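Local coordinates for putative thiosulfate sulfurtransferase YNJE (Escherichia coli, PDB 2WLR), which catalyses sulfur transfer from thiosulfate to cyanide, giving thiocyanate and sulfite, as a periplasmic monomer built of rhodanese repeats, at residues Q278-L283 against K401-T406; S54-M59 against V88-T93. All coordinates share one frame; numbering follows the deposited sequence.

Contact 1 of 2, residues Q278-L283 against K401-T406; sequences QARGLL and KNPVAT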
loop_
_atom_site.group_PDB
_atom_site.type_symbol
_atom_site.label_atom_id
_atom_site.label_comp_id
_atom_site.label_asym_id
_atom_site.label_seq_id
_atom_site.Cartn_x
_atom_site.Cartn_y
_atom_site.Cartn_z
ATOM N N GLN A 278 -20.551 -14.741 1.892
ATOM C CA GLN A 278 -20.547 -13.398 1.316
ATOM C C GLN A 278 -19.545 -13.319 0.156
ATOM O O GLN A 278 -19.843 -12.750 -0.895
ATOM C CB GLN A 278 -20.190 -12.355 2.372
ATOM C CG GLN A 278 -21.247 -12.153 3.433
ATOM C CD GLN A 278 -20.735 -11.290 4.557
ATOM O OE1 GLN A 278 -19.681 -11.545 5.129
ATOM N NE2 GLN A 278 -21.467 -10.254 4.863
ATOM N N ALA A 279 -18.371 -13.911 0.339
ATOM C CA ALA A 279 -17.364 -13.921 -0.714
ATOM C C ALA A 279 -17.868 -14.666 -1.950
ATOM O O ALA A 279 -17.722 -14.186 -3.078
ATOM C CB ALA A 279 -16.074 -14.546 -0.199
ATOM N N ARG A 280 -18.455 -15.834 -1.707
ATOM C CA ARG A 280 -19.049 -16.657 -2.777
ATOM C C ARG A 280 -20.029 -15.832 -3.575
ATOM O O ARG A 280 -20.109 -15.945 -4.805
ATOM C CB ARG A 280 -19.766 -17.872 -2.171
ATOM C CG ARG A 280 -20.233 -18.864 -3.221
ATOM C CD ARG A 280 -21.163 -19.920 -2.629
ATOM N NE ARG A 280 -20.656 -20.544 -1.409
ATOM C CZ ARG A 280 -19.752 -21.524 -1.372
ATOM N NH1 ARG A 280 -19.224 -22.007 -2.495
ATOM N NH2 ARG A 280 -19.356 -21.999 -0.197
ATOM N N GLY A 281 -20.796 -14.997 -2.883
ATOM C CA GLY A 281 -21.758 -14.110 -3.526
ATOM C C GLY A 281 -21.211 -13.057 -4.475
ATOM O O GLY A 281 -21.972 -12.429 -5.223
ATOM N N LEU A 282 -19.892 -12.828 -4.456
ATOM C CA LEU A 282 -19.305 -11.823 -5.340
ATOM C C LEU A 282 -18.895 -12.408 -6.693
ATOM O O LEU A 282 -18.565 -11.666 -7.620
ATOM C CB LEU A 282 -18.059 -11.209 -4.696
ATOM C CG LEU A 282 -18.244 -10.521 -3.350
ATOM C CD1 LEU A 282 -16.909 -9.878 -2.940
ATOM C CD2 LEU A 282 -19.307 -9.460 -3.411
ATOM N N LEU A 283 -18.845 -13.738 -6.766
ATOM C CA LEU A 283 -18.380 -14.436 -7.964
ATOM C C LEU A 283 -19.364 -14.345 -9.127
ATOM O O LEU A 283 -20.586 -14.186 -8.938
ATOM C CB LEU A 283 -18.090 -15.902 -7.655
ATOM C CG LEU A 283 -17.039 -16.157 -6.566
ATOM C CD1 LEU A 283 -17.068 -17.632 -6.141
ATOM C CD2 LEU A 283 -15.683 -15.773 -7.082
ATOM N N LYS A 401 -15.913 -29.676 -1.868
ATOM C CA LYS A 401 -17.059 -29.328 -2.684
ATOM C C LYS A 401 -17.017 -27.896 -3.230
ATOM O O LYS A 401 -17.698 -27.589 -4.196
ATOM C CB LYS A 401 -18.357 -29.574 -1.906
ATOM C CG LYS A 401 -18.571 -31.056 -1.507
ATOM C CD LYS A 401 -19.528 -31.232 -0.313
ATOM C CE LYS A 401 -18.922 -30.713 0.998
ATOM N NZ LYS A 401 -19.550 -31.207 2.269
ATOM N N ASN A 402 -16.231 -27.006 -2.617
ATOM C CA ASN A 402 -16.137 -25.640 -3.126
ATOM C C ASN A 402 -15.390 -25.611 -4.468
ATOM O O ASN A 402 -14.337 -26.212 -4.563
ATOM C CB ASN A 402 -15.420 -24.746 -2.120
ATOM C CG ASN A 402 -16.313 -24.332 -0.988
ATOM O OD1 ASN A 402 -17.507 -24.105 -1.179
ATOM N ND2 ASN A 402 -15.735 -24.192 0.188
ATOM N N PRO A 403 -15.948 -24.951 -5.491
ATOM C CA PRO A 403 -15.354 -24.998 -6.834
ATOM C C PRO A 403 -13.943 -24.422 -6.889
ATOM O O PRO A 403 -13.695 -23.329 -6.336
ATOM C CB PRO A 403 -16.304 -24.146 -7.667
ATOM C CG PRO A 403 -17.610 -24.197 -6.940
ATOM C CD PRO A 403 -17.231 -24.226 -5.495
ATOM N N VAL A 404 -13.046 -25.157 -7.545
ATOM C CA VAL A 404 -11.624 -24.821 -7.663
ATOM C C VAL A 404 -11.257 -24.621 -9.139
ATOM O O VAL A 404 -11.687 -25.400 -10.020
ATOM C CB VAL A 404 -10.710 -25.935 -7.031
ATOM C CG1 VAL A 404 -9.219 -25.702 -7.354
ATOM C CG2 VAL A 404 -10.915 -26.041 -5.530
ATOM N N ALA A 405 -10.482 -23.571 -9.427
ATOM C CA ALA A 405 -9.908 -23.353 -10.766
ATOM C C ALA A 405 -8.421 -23.645 -10.707
ATOM O O ALA A 405 -7.772 -23.410 -9.688
ATOM C CB ALA A 405 -10.121 -21.931 -11.244
ATOM N N THR A 406 -7.868 -24.153 -11.802
ATOM C CA THR A 406 -6.462 -24.490 -11.839
ATOM C C THR A 406 -5.891 -24.265 -13.229
ATOM O O THR A 406 -6.635 -24.153 -14.196
ATOM C CB THR A 406 -6.226 -25.945 -11.409
ATOM O OG1 THR A 406 -4.835 -26.152 -11.126
ATOM C CG2 THR A 406 -6.672 -26.914 -12.495
#
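The guanidinium of Arg280 meets Asn402 and Pro403 with its edge. Asn402 OD1 lies in the guanidinium plane, and Pro403 CD sits near that plane, 4.2 Å from Arg280 NH1. The amide plane of Asn402 is turned 37° from the guanidinium. This contact ties helix 276-280, in the C-terminal rhodanese-like domain, to the segment that follows helix 392-396 and leads into strand 404-405. The grip is end-on. Arg280 NH1 and Arg280 NH2 each donate to Asn402 OD1 at 3.0 Å, so one oxygen takes both bonds. Arg280 starts out extended, with CG anti to N, and then bends at chi3 (-49°), which carries the terminal nitrogens across to the amide. Glu277, on the same helix, forms a salt bridge with Arg280 NH2, a second hold that is likely to limit how the group can turn. The Arg280 side chain also touches Trp396. Asn402 is buried, and its other end is satisfied too, because ND2 is hydrogen-bonded to Trp396 O. A leucine in place of Arg280 would probably leave Asn402 OD1 without these two donors and Glu277 without its charged mate. Strand 404-405 pairs antiparallel with strand 314-315 beyond the contact. Both arginine nitrogens reach Asn402 OD1 from the same face of the amide, with NH1 standing 39° out of the carbonyl plane.

Contact 2 of 2, residues S54-M59 against V88-T93; sequences SWLDKM and VDAVKT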
loop_
_atom_site.group_PDB
_atom_site.type_symbol
_atom_site.label_atom_id
_atom_site.label_comp_id
_atom_site.label_asym_id
_atom_site.label_seq_id
_atom_site.Cartn_x
_atom_site.Cartn_y
_atom_site.Cartn_z
ATOM N N SER A 54 15.561 8.933 -6.207
ATOM C CA SER A 54 16.021 8.051 -5.128
ATOM C C SER A 54 15.872 6.567 -5.427
ATOM O O SER A 54 16.463 5.753 -4.723
ATOM C CB SER A 54 15.283 8.376 -3.832
ATOM O OG SER A 54 13.902 8.096 -3.936
ATOM N N TRP A 55 15.105 6.204 -6.454
ATOM C CA TRP A 55 15.000 4.803 -6.832
ATOM C C TRP A 55 16.056 4.328 -7.786
ATOM O O TRP A 55 16.228 3.120 -7.943
ATOM C CB TRP A 55 13.680 4.527 -7.553
ATOM C CG TRP A 55 12.430 4.902 -6.836
ATOM C CD1 TRP A 55 12.273 5.115 -5.513
ATOM C CD2 TRP A 55 11.146 5.052 -7.429
ATOM N NE1 TRP A 55 10.955 5.445 -5.245
ATOM C CE2 TRP A 55 10.240 5.370 -6.409
ATOM C CE3 TRP A 55 10.675 4.931 -8.730
ATOM C CZ2 TRP A 55 8.888 5.657 -6.688
ATOM C CZ3 TRP A 55 9.361 5.170 -8.986
ATOM C CH2 TRP A 55 8.485 5.532 -7.968
ATOM N N LEU A 56 16.727 5.252 -8.461
ATOM C CA LEU A 56 17.561 4.898 -9.614
ATOM C C LEU A 56 18.695 3.922 -9.313
ATOM O O LEU A 56 18.961 3.069 -10.140
ATOM C CB LEU A 56 18.117 6.144 -10.289
ATOM C CG LEU A 56 17.060 7.030 -10.944
ATOM C CD1 LEU A 56 17.705 8.357 -11.347
ATOM C CD2 LEU A 56 16.372 6.334 -12.128
ATOM N N ASP A 57 19.292 4.045 -8.130
ATOM C CA ASP A 57 20.385 3.143 -7.702
ATOM C C ASP A 57 19.885 1.738 -7.399
ATOM O O ASP A 57 20.691 0.832 -7.131
ATOM C CB ASP A 57 21.146 3.734 -6.496
ATOM C CG ASP A 57 20.321 3.807 -5.221
ATOM O OD1 ASP A 57 19.109 3.520 -5.224
ATOM O OD2 ASP A 57 20.906 4.176 -4.165
ATOM N N LYS A 58 18.567 1.543 -7.438
ATOM C CA LYS A 58 17.964 0.226 -7.263
ATOM C C LYS A 58 17.185 -0.217 -8.488
ATOM O O LYS A 58 16.356 -1.136 -8.411
ATOM C CB LYS A 58 17.035 0.208 -6.050
ATOM C CG LYS A 58 17.786 0.382 -4.731
ATOM C CD LYS A 58 16.844 0.560 -3.545
ATOM C CE LYS A 58 16.032 1.862 -3.600
ATOM N NZ LYS A 58 16.860 3.089 -3.438
HETATM N N MSE A 59 17.405 0.448 -9.607
HETATM C CA MSE A 59 16.786 0.065 -10.859
HETATM C C MSE A 59 17.851 -0.218 -11.885
HETATM O O MSE A 59 18.604 0.679 -12.272
HETATM C CB MSE A 59 15.930 1.198 -11.402
HETATM C CG MSE A 59 14.666 1.453 -10.618
HETATM SE SE MSE A 59 13.583 2.932 -11.225
HETATM C CE MSE A 59 12.812 2.241 -12.760
ATOM N N VAL A 88 16.054 15.963 -10.997
ATOM C CA VAL A 88 15.671 16.090 -12.404
ATOM C C VAL A 88 16.880 15.730 -13.290
ATOM O O VAL A 88 16.733 14.988 -14.271
ATOM C CB VAL A 88 15.155 17.532 -12.703
ATOM C CG1 VAL A 88 15.127 17.819 -14.195
ATOM C CG2 VAL A 88 13.742 17.673 -12.139
ATOM N N ASP A 89 18.058 16.214 -12.932
ATOM C CA ASP A 89 19.267 15.899 -13.704
ATOM C C ASP A 89 19.572 14.398 -13.683
ATOM O O ASP A 89 19.943 13.809 -14.708
ATOM C CB ASP A 89 20.459 16.679 -13.132
ATOM C CG ASP A 89 21.734 16.456 -13.923
ATOM O OD1 ASP A 89 21.839 17.025 -15.022
ATOM O OD2 ASP A 89 22.594 15.703 -13.435
ATOM N N ALA A 90 19.439 13.777 -12.521
ATOM C CA ALA A 90 19.723 12.346 -12.360
ATOM C C ALA A 90 18.796 11.509 -13.232
ATOM O O ALA A 90 19.204 10.576 -13.938
ATOM C CB ALA A 90 19.563 11.937 -10.908
ATOM N N VAL A 91 17.508 11.813 -13.167
ATOM C CA VAL A 91 16.515 11.122 -13.987
ATOM C C VAL A 91 16.750 11.386 -15.482
ATOM O O VAL A 91 16.683 10.465 -16.286
ATOM C CB VAL A 91 15.069 11.498 -13.542
ATOM C CG1 VAL A 91 14.043 10.966 -14.520
ATOM C CG2 VAL A 91 14.839 10.982 -12.122
ATOM N N LYS A 92 17.030 12.643 -15.841
ATOM C CA LYS A 92 17.307 12.991 -17.244
ATOM C C LYS A 92 18.414 12.080 -17.789
ATOM O O LYS A 92 18.294 11.524 -18.871
ATOM C CB LYS A 92 17.725 14.447 -17.376
ATOM C CG LYS A 92 18.182 14.841 -18.777
ATOM C CD LYS A 92 19.176 16.003 -18.763
ATOM C CE LYS A 92 20.560 15.537 -18.282
ATOM N NZ LYS A 92 21.577 16.628 -18.305
ATOM N N THR A 93 19.452 11.895 -16.999
ATOM C CA THR A 93 20.637 11.172 -17.464
ATOM C C THR A 93 20.305 9.704 -17.694
ATOM O O THR A 93 20.654 9.147 -18.742
ATOM C CB THR A 93 21.775 11.377 -16.476
ATOM O OG1 THR A 93 22.102 12.773 -16.444
ATOM C CG2 THR A 93 23.022 10.592 -16.878
#
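The carbonyl oxygen of Leu56 is gripped by two donors. Met59 N reaches Leu56 O at 3.1 Å within the turn, and Arg94 NH1 donates to it from helix 85-97. Arg94 NH2 also bonds Met59 O, so a single arginine spans both carbonyls. The side chain of Leu56 makes the apolar part of the contact. Its CG is anti to the carbonyl carbon (chi1 -66°), and its CD1 branch points at the helix. Leu56 CD1 lies 4.1 Å from Ala90 CB and 4.0 Å from Val91 CG2. Leu56 CD1 also rests against the backbone, 3.7 Å from Ala90 O. Behind Leu56, Lys58 curls back over its own turn. Lys58 NZ is 2.9 Å from Asp57 OD1 in a salt bridge, on the syn lone pair of that oxygen. Lys58 NZ also donates to Ser54 O at 3.0 Å, in the plane of that carbonyl. Val91 packs against Leu81 of strand 79-82, placing the helix on the sheet. The 54-59 turn belongs to the beta-alpha-beta crossover from strand 49-50 through helix 61-70 to strand 79-82, and it rests on helix 85-97, which follows that strand in the first rhodanese repeat.

Overall arrangement
Contacts 1 and 2 lie on opposite sides of the chain's centre, with centres 44 Å apart and nearest atoms about 30 Å apart. They share no helix or strand. Contact 2 belongs to the first rhodanese repeat and contact 1 to the C-terminal rhodanese-like domain. Both are partly buried and neither is a deep core. Each joins a helix to a less regular segment, but the chemistry differs. Contact 1 is polar, made by a charged side chain and a buried amide near the chain's end. Contact 2 is apolar between its segments, with an arginine later in the same helix adding polar bonds. Both lie away from the active-site cysteine.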